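Local coordinates for protein ATP-dependent CLP protease, putative (Plasmodium falciparum, PDB 2F6I) that probably hydrolyses proteins to small peptides, as the catalytic domain of a ClpP-type serine protease that works with an ATP-driven partner, at residues Asp46-Lys51 with Ile75-Gly80; Phe104-Ser109 with Arg130-Gln135. One frame throughout, in Å; residues are numbered along the deposited sequence.

Interaction 1: residues Asp46-Lys51 with Ile75-Gly80; sequences DEINKK and INSPGG
Asp46 meets Ser77 through its backbone: the hydroxyl OG of Ser77 donates to the carbonyl O of Asp46 over 2.8 Å, coming in tilted 26° from the carbonyl plane. With OG anti to its own N (chi1 167°), Ser77 also accepts from the N of Gly79 at 3.0 Å, an ST turn; one hydroxyl thus links the start of the connecting loop, just after strand 41-44, to the bend after strand 71-77. Glu47 follows, laying its CG crosswise on the CG of Pro78, 3.8 Å away, while the rest of its extended chain leads away from the ring. The unit is a beta-alpha-beta crossover, in which strand 41-44 leads through this loop into helix 50-66 and back to strand 71-77; the Ser-Pro-Gly-Gly turn contacted here borders the catalytic site in ClpP peptidases, and the side chain of Pro78 lies about 9 Å from that of His134, the predicted active-site histidine. At Ile48 the N donates to the O of Gly79, 2.7 Å and nearly straight at 175°, from above the carbonyl plane. The O of Ile48, in turn, is approached by the CA of Gly80 at 3.2 Å, a CH...O contact made possible by the missing side chain. The Ile48 side chain reaches Ile114 of helix 109-116.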
ATOM      1  N   ASP C  46       1.034   8.974 -29.236  1.00 57.04           N
ATOM      2  CA  ASP C  46       0.568   8.564 -27.916  1.00 57.69           C
ATOM      3  C   ASP C  46      -0.616   7.632 -28.085  1.00 56.91           C
ATOM      4  O   ASP C  46      -1.086   7.409 -29.197  1.00 56.83           O
ATOM      5  CB  ASP C  46       0.110   9.778 -27.104  1.00 60.53           C
ATOM      6  CG  ASP C  46       0.994  10.047 -25.903  1.00 63.92           C
ATOM      7  OD1 ASP C  46       1.356   9.079 -25.199  1.00 64.50           O
ATOM      8  OD2 ASP C  46       1.313  11.232 -25.655  1.00 64.80           O
ATOM      9  N   GLU C  47      -1.094   7.084 -26.975  1.00 56.47           N
ATOM     10  CA  GLU C  47      -2.258   6.213 -27.011  1.00 56.22           C
ATOM     11  C   GLU C  47      -3.430   7.121 -27.341  1.00 53.70           C
ATOM     12  O   GLU C  47      -3.393   8.315 -27.048  1.00 53.05           O
ATOM     13  CB  GLU C  47      -2.480   5.569 -25.644  1.00 60.16           C
ATOM     14  CG  GLU C  47      -1.531   4.430 -25.328  1.00 67.93           C
ATOM     15  CD  GLU C  47      -1.535   4.060 -23.857  1.00 71.49           C
ATOM     16  OE1 GLU C  47      -2.620   4.077 -23.237  1.00 74.31           O
ATOM     17  OE2 GLU C  47      -0.452   3.742 -23.324  1.00 74.18           O
ATOM     18  N   ILE C  48      -4.463   6.573 -27.965  1.00 51.37           N
ATOM     19  CA  ILE C  48      -5.623   7.382 -28.293  1.00 49.98           C
ATOM     20  C   ILE C  48      -6.614   7.299 -27.148  1.00 50.54           C
ATOM     21  O   ILE C  48      -7.269   6.276 -26.947  1.00 49.34           O
ATOM     22  CB  ILE C  48      -6.301   6.915 -29.597  1.00 50.02           C
ATOM     23  CG1 ILE C  48      -5.360   7.162 -30.780  1.00 48.94           C
ATOM     24  CG2 ILE C  48      -7.618   7.665 -29.800  1.00 47.96           C
ATOM     25  CD1 ILE C  48      -5.933   6.761 -32.116  1.00 49.01           C
ATOM     26  N   ASN C  49      -6.706   8.383 -26.390  1.00 50.85           N
ATOM     27  CA  ASN C  49      -7.615   8.446 -25.259  1.00 51.77           C
ATOM     28  C   ASN C  49      -8.297   9.804 -25.232  1.00 52.53           C
ATOM     29  O   ASN C  49      -8.067  10.643 -26.100  1.00 53.26           O
ATOM     30  CB  ASN C  49      -6.850   8.205 -23.955  1.00 50.51           C
ATOM     31  CG  ASN C  49      -5.751   9.226 -23.721  1.00 49.69           C
ATOM     32  OD1 ASN C  49      -4.703   8.906 -23.165  1.00 49.18           O
ATOM     33  ND2 ASN C  49      -5.993  10.464 -24.130  1.00 50.17           N
ATOM     34  N   LYS C  50      -9.132  10.011 -24.224  1.00 53.40           N
ATOM     35  CA  LYS C  50      -9.867  11.255 -24.069  1.00 55.31           C
ATOM     36  C   LYS C  50      -8.973  12.482 -24.236  1.00 55.31           C
ATOM     37  O   LYS C  50      -9.246  13.359 -25.057  1.00 55.37           O
ATOM     38  CB  LYS C  50     -10.520  11.284 -22.689  1.00 58.89           C
ATOM     39  CG  LYS C  50     -11.541  12.384 -22.491  1.00 61.90           C
ATOM     40  CD  LYS C  50     -12.793  12.105 -23.295  1.00 65.03           C
ATOM     41  CE  LYS C  50     -13.858  13.149 -23.028  1.00 64.03           C
ATOM     42  NZ  LYS C  50     -15.075  12.847 -23.819  1.00 67.46           N
ATOM     43  N   LYS C  51      -7.900  12.531 -23.454  1.00 54.56           N
ATOM     44  CA  LYS C  51      -6.972  13.655 -23.473  1.00 53.65           C
ATOM     45  C   LYS C  51      -6.276  13.913 -24.805  1.00 52.28           C
ATOM     46  O   LYS C  51      -6.343  15.018 -25.341  1.00 52.42           O
ATOM     47  CB  LYS C  51      -5.921  13.473 -22.375  1.00 55.24           C
ATOM     48  CG  LYS C  51      -4.912  14.606 -22.278  1.00 59.30           C
ATOM     49  CD  LYS C  51      -3.949  14.385 -21.119  1.00 63.31           C
ATOM     50  CE  LYS C  51      -2.895  15.483 -21.056  1.00 65.74           C
ATOM     51  NZ  LYS C  51      -2.060  15.520 -22.292  1.00 68.71           N
ATOM     52  N   ILE C  75       2.322   9.073 -37.444  1.00 43.87           N
ATOM     53  CA  ILE C  75       1.583   8.181 -36.565  1.00 42.82           C
ATOM     54  C   ILE C  75       2.403   7.006 -36.048  1.00 43.25           C
ATOM     55  O   ILE C  75       2.990   6.248 -36.822  1.00 44.03           O
ATOM     56  CB  ILE C  75       0.326   7.628 -37.268  1.00 42.71           C
ATOM     57  CG1 ILE C  75      -0.516   8.782 -37.814  1.00 43.43           C
ATOM     58  CG2 ILE C  75      -0.498   6.802 -36.288  1.00 41.91           C
ATOM     59  CD1 ILE C  75      -1.715   8.333 -38.638  1.00 42.10           C
ATOM     60  N   ASN C  76       2.414   6.870 -34.725  1.00 42.79           N
ATOM     61  CA  ASN C  76       3.118   5.809 -34.010  1.00 42.20           C
ATOM     62  C   ASN C  76       2.276   5.633 -32.754  1.00 42.30           C
ATOM     63  O   ASN C  76       2.595   6.179 -31.703  1.00 42.49           O
ATOM     64  CB  ASN C  76       4.533   6.268 -33.636  1.00 42.55           C
ATOM     65  CG  ASN C  76       5.335   5.190 -32.921  1.00 44.19           C
ATOM     66  OD1 ASN C  76       4.840   4.093 -32.660  1.00 43.14           O
ATOM     67  ND2 ASN C  76       6.585   5.503 -32.602  1.00 44.84           N
ATOM     68  N   SER C  77       1.188   4.879 -32.877  1.00 42.71           N
ATOM     69  CA  SER C  77       0.267   4.681 -31.764  1.00 42.05           C
ATOM     70  C   SER C  77      -0.374   3.299 -31.739  1.00 42.40           C
ATOM     71  O   SER C  77      -0.719   2.746 -32.780  1.00 44.39           O
ATOM     72  CB  SER C  77      -0.830   5.748 -31.829  1.00 42.21           C
ATOM     73  OG  SER C  77      -1.911   5.446 -30.963  1.00 45.17           O
ATOM     74  N   PRO C  78      -0.544   2.726 -30.539  1.00 42.03           N
ATOM     75  CA  PRO C  78      -1.151   1.402 -30.377  1.00 41.99           C
ATOM     76  C   PRO C  78      -2.669   1.517 -30.376  1.00 42.48           C
ATOM     77  O   PRO C  78      -3.378   0.544 -30.124  1.00 44.06           O
ATOM     78  CB  PRO C  78      -0.616   0.953 -29.026  1.00 41.57           C
ATOM     79  CG  PRO C  78      -0.638   2.238 -28.252  1.00 42.94           C
ATOM     80  CD  PRO C  78      -0.048   3.232 -29.244  1.00 42.36           C
ATOM     81  N   GLY C  79      -3.162   2.715 -30.661  1.00 42.07           N
ATOM     82  CA  GLY C  79      -4.595   2.931 -30.671  1.00 42.79           C
ATOM     83  C   GLY C  79      -5.076   3.277 -29.276  1.00 42.74           C
ATOM     84  O   GLY C  79      -4.357   3.914 -28.508  1.00 40.98           O
ATOM     85  N   GLY C  80      -6.292   2.855 -28.945  1.00 43.16           N
ATOM     86  CA  GLY C  80      -6.840   3.137 -27.632  1.00 46.61           C
ATOM     87  C   GLY C  80      -8.356   3.074 -27.606  1.00 49.11           C
ATOM     88  O   GLY C  80      -8.947   2.001 -27.737  1.00 50.91           O
TER

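Interaction 2: residues Phe104-Ser109 with Arg130-Gln135; sequences FGLVAS and RIMIHQ
Met132 places CG between its backbone N and carbonyl carbon (chi1 64°) and then bends twice more, which folds the thioether back over Ala108, with SD 3.7 Å from Ala108 CB. The same CG lies against one face of the His134 ring, near its rim, so this methionine is in contact with both Ala108 and the predicted active-site histidine. Farther along, Ser109 swings OG anti to its N (chi1 -170°) and alongside the aliphatic part of Gln135, 3.3 Å from CG. The frame for these groups is a short parallel pairing in the small mixed sheet of the ClpP fold, which leads to His134. Arg130 N donates to Gly105 O at 2.9 Å, Val107 N to Arg130 O at 3.0 Å, and Met132 N to Val107 O at 3.1 Å, so that Val107 uses both its N and its O on one neighbouring strand. Leu106 and Arg130 project from one face of this sheet, Val107 and Ile131 from the other. Beyond the paired residues the hold weakens: Ser109 N makes a weak, bent bond of 3.3 Å to His134 O. Arg130 runs on to Glu153 of a neighbouring subunit, its salt-bridge partner. Strand 185-186 lies antiparallel on the other side of strand 130-132, helix 173-181 packs on Ile133 and His134, and strand 106-107 is followed closely by helix 109-116.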
ATOM      1  N   PHE C 104       5.187   5.150 -38.529  1.00 44.70           N
ATOM      2  CA  PHE C 104       6.482   4.583 -38.197  1.00 45.06           C
ATOM      3  C   PHE C 104       6.373   3.944 -36.822  1.00 44.31           C
ATOM      4  O   PHE C 104       5.508   4.312 -36.029  1.00 43.27           O
ATOM      5  CB  PHE C 104       7.605   5.634 -38.242  1.00 44.60           C
ATOM      6  CG  PHE C 104       7.468   6.746 -37.241  1.00 45.47           C
ATOM      7  CD1 PHE C 104       7.064   8.015 -37.647  1.00 47.91           C
ATOM      8  CD2 PHE C 104       7.805   6.548 -35.905  1.00 46.76           C
ATOM      9  CE1 PHE C 104       7.001   9.074 -36.739  1.00 48.39           C
ATOM     10  CE2 PHE C 104       7.745   7.599 -34.989  1.00 48.06           C
ATOM     11  CZ  PHE C 104       7.343   8.865 -35.409  1.00 48.09           C
ATOM     12  N   GLY C 105       7.228   2.964 -36.557  1.00 43.59           N
ATOM     13  CA  GLY C 105       7.193   2.290 -35.274  1.00 43.45           C
ATOM     14  C   GLY C 105       6.098   1.245 -35.216  1.00 42.89           C
ATOM     15  O   GLY C 105       6.230   0.159 -35.779  1.00 43.20           O
ATOM     16  N   LEU C 106       5.007   1.572 -34.537  1.00 43.17           N
ATOM     17  CA  LEU C 106       3.895   0.648 -34.409  1.00 43.55           C
ATOM     18  C   LEU C 106       2.576   1.388 -34.533  1.00 43.14           C
ATOM     19  O   LEU C 106       2.380   2.434 -33.913  1.00 42.68           O
ATOM     20  CB  LEU C 106       3.956  -0.065 -33.057  1.00 47.32           C
ATOM     21  CG  LEU C 106       2.929  -1.175 -32.851  1.00 49.79           C
ATOM     22  CD1 LEU C 106       3.152  -2.234 -33.904  1.00 53.16           C
ATOM     23  CD2 LEU C 106       3.066  -1.780 -31.468  1.00 53.66           C
ATOM     24  N   VAL C 107       1.675   0.844 -35.344  1.00 42.40           N
ATOM     25  CA  VAL C 107       0.364   1.446 -35.541  1.00 42.76           C
ATOM     26  C   VAL C 107      -0.676   0.346 -35.433  1.00 43.31           C
ATOM     27  O   VAL C 107      -0.486  -0.746 -35.975  1.00 43.29           O
ATOM     28  CB  VAL C 107       0.262   2.125 -36.919  1.00 44.37           C
ATOM     29  CG1 VAL C 107      -1.138   2.678 -37.124  1.00 44.18           C
ATOM     30  CG2 VAL C 107       1.294   3.244 -37.020  1.00 43.37           C
ATOM     31  N   ALA C 108      -1.772   0.627 -34.734  1.00 43.02           N
ATOM     32  CA  ALA C 108      -2.817  -0.371 -34.549  1.00 44.98           C
ATOM     33  C   ALA C 108      -4.219   0.204 -34.369  1.00 46.65           C
ATOM     34  O   ALA C 108      -4.392   1.396 -34.103  1.00 46.44           O
ATOM     35  CB  ALA C 108      -2.471  -1.251 -33.357  1.00 45.00           C
ATOM     36  N   SER C 109      -5.213  -0.668 -34.516  1.00 48.07           N
ATOM     37  CA  SER C 109      -6.621  -0.307 -34.373  1.00 49.20           C
ATOM     38  C   SER C 109      -6.956   1.042 -35.008  1.00 49.33           C
ATOM     39  O   SER C 109      -6.611   1.289 -36.166  1.00 50.29           O
ATOM     40  CB  SER C 109      -7.008  -0.304 -32.892  1.00 51.05           C
ATOM     41  OG  SER C 109      -8.411  -0.187 -32.737  1.00 54.26           O
ATOM     42  N   ARG C 130       5.306  -1.538 -37.989  1.00 42.60           N
ATOM     43  CA  ARG C 130       4.482  -2.733 -37.867  1.00 43.46           C
ATOM     44  C   ARG C 130       3.042  -2.253 -37.755  1.00 44.22           C
ATOM     45  O   ARG C 130       2.717  -1.451 -36.880  1.00 45.89           O
ATOM     46  CB  ARG C 130       4.881  -3.538 -36.628  1.00 43.61           C
ATOM     47  CG  ARG C 130       6.340  -3.986 -36.629  1.00 46.31           C
ATOM     48  CD  ARG C 130       6.631  -4.949 -37.772  1.00 47.69           C
ATOM     49  NE  ARG C 130       6.075  -6.276 -37.525  1.00 48.84           N
ATOM     50  CZ  ARG C 130       6.013  -7.246 -38.433  1.00 49.44           C
ATOM     51  NH1 ARG C 130       6.469  -7.043 -39.663  1.00 49.49           N
ATOM     52  NH2 ARG C 130       5.502  -8.426 -38.105  1.00 49.14           N
ATOM     53  N   ILE C 131       2.189  -2.740 -38.649  1.00 44.95           N
ATOM     54  CA  ILE C 131       0.786  -2.342 -38.685  1.00 45.71           C
ATOM     55  C   ILE C 131      -0.151  -3.522 -38.441  1.00 47.11           C
ATOM     56  O   ILE C 131       0.042  -4.603 -38.995  1.00 48.46           O
ATOM     57  CB  ILE C 131       0.458  -1.708 -40.053  1.00 45.97           C
ATOM     58  CG1 ILE C 131       1.414  -0.541 -40.316  1.00 47.76           C
ATOM     59  CG2 ILE C 131      -0.980  -1.237 -40.087  1.00 46.29           C
ATOM     60  CD1 ILE C 131       1.306   0.051 -41.704  1.00 47.28           C
ATOM     61  N   MET C 132      -1.166  -3.302 -37.610  1.00 48.58           N
ATOM     62  CA  MET C 132      -2.139  -4.339 -37.279  1.00 49.43           C
ATOM     63  C   MET C 132      -3.535  -3.745 -37.156  1.00 49.86           C
ATOM     64  O   MET C 132      -3.695  -2.534 -37.013  1.00 50.15           O
ATOM     65  CB  MET C 132      -1.759  -5.012 -35.962  1.00 51.31           C
ATOM     66  CG  MET C 132      -1.810  -4.071 -34.777  1.00 55.03           C
ATOM     67  SD  MET C 132      -0.415  -4.308 -33.678  1.00 61.03           S
ATOM     68  CE  MET C 132       0.920  -4.099 -34.847  1.00 58.05           C
ATOM     69  N   ILE C 133      -4.545  -4.604 -37.196  1.00 50.56           N
ATOM     70  CA  ILE C 133      -5.927  -4.157 -37.105  1.00 53.03           C
ATOM     71  C   ILE C 133      -6.483  -4.268 -35.688  1.00 54.39           C
ATOM     72  O   ILE C 133      -7.266  -3.423 -35.253  1.00 53.87           O
ATOM     73  CB  ILE C 133      -6.818  -4.971 -38.063  1.00 53.52           C
ATOM     74  CG1 ILE C 133      -6.261  -4.868 -39.485  1.00 53.66           C
ATOM     75  CG2 ILE C 133      -8.252  -4.463 -38.004  1.00 52.23           C
ATOM     76  CD1 ILE C 133      -6.992  -5.727 -40.494  1.00 55.67           C
ATOM     77  N   HIS C 134      -6.070  -5.312 -34.976  1.00 57.11           N
ATOM     78  CA  HIS C 134      -6.516  -5.561 -33.606  1.00 59.46           C
ATOM     79  C   HIS C 134      -6.050  -4.471 -32.636  1.00 61.08           C
ATOM     80  O   HIS C 134      -5.301  -3.570 -33.013  1.00 60.89           O
ATOM     81  CB  HIS C 134      -5.988  -6.919 -33.144  1.00 60.24           C
ATOM     82  CG  HIS C 134      -4.492  -7.012 -33.140  1.00 62.01           C
ATOM     83  ND1 HIS C 134      -3.736  -6.809 -32.005  1.00 62.51           N
ATOM     84  CD2 HIS C 134      -3.612  -7.253 -34.140  1.00 61.82           C
ATOM     85  CE1 HIS C 134      -2.454  -6.921 -32.306  1.00 61.55           C
ATOM     86  NE2 HIS C 134      -2.352  -7.190 -33.595  1.00 62.37           N
ATOM     87  N   GLN C 135      -6.501  -4.561 -31.387  1.00 62.94           N
ATOM     88  CA  GLN C 135      -6.126  -3.592 -30.359  1.00 65.08           C
ATOM     89  C   GLN C 135      -5.158  -4.228 -29.360  1.00 66.02           C
ATOM     90  O   GLN C 135      -5.564  -5.022 -28.510  1.00 66.23           O
ATOM     91  CB  GLN C 135      -7.369  -3.091 -29.615  1.00 65.24           C
ATOM     92  CG  GLN C 135      -8.480  -2.578 -30.521  1.00 68.66           C
ATOM     93  CD  GLN C 135      -9.634  -1.963 -29.746  1.00 69.65           C
ATOM     94  OE1 GLN C 135      -9.515  -0.865 -29.197  1.00 70.67           O
ATOM     95  NE2 GLN C 135     -10.756  -2.673 -29.692  1.00 69.94           N
TER

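In the fold
Interaction 1 closes along the chain before interaction 2 opens, and their centres lie 11 Å apart. Residues 75-80 and 104-109 are the neighbouring halves of the two: Ile75 O and Phe104 N, 3.0 Å apart, are a probable hydrogen bond within the five-stranded parallel sheet, and a second probable hydrogen bond, Ser77 O with Ala108 N at 3.1 Å, continues the association past the corner at Gly105. There the chain leaves the large sheet for the small mixed one that holds strand 130-132. Helix 109-116 touches residues of both contacts. Together they tie the crossover of strands 41-44 and 71-77 to the region of the predicted active-site His134, and both also reach the same neighbouring subunit, linking this region to the fourteen-chain assembly.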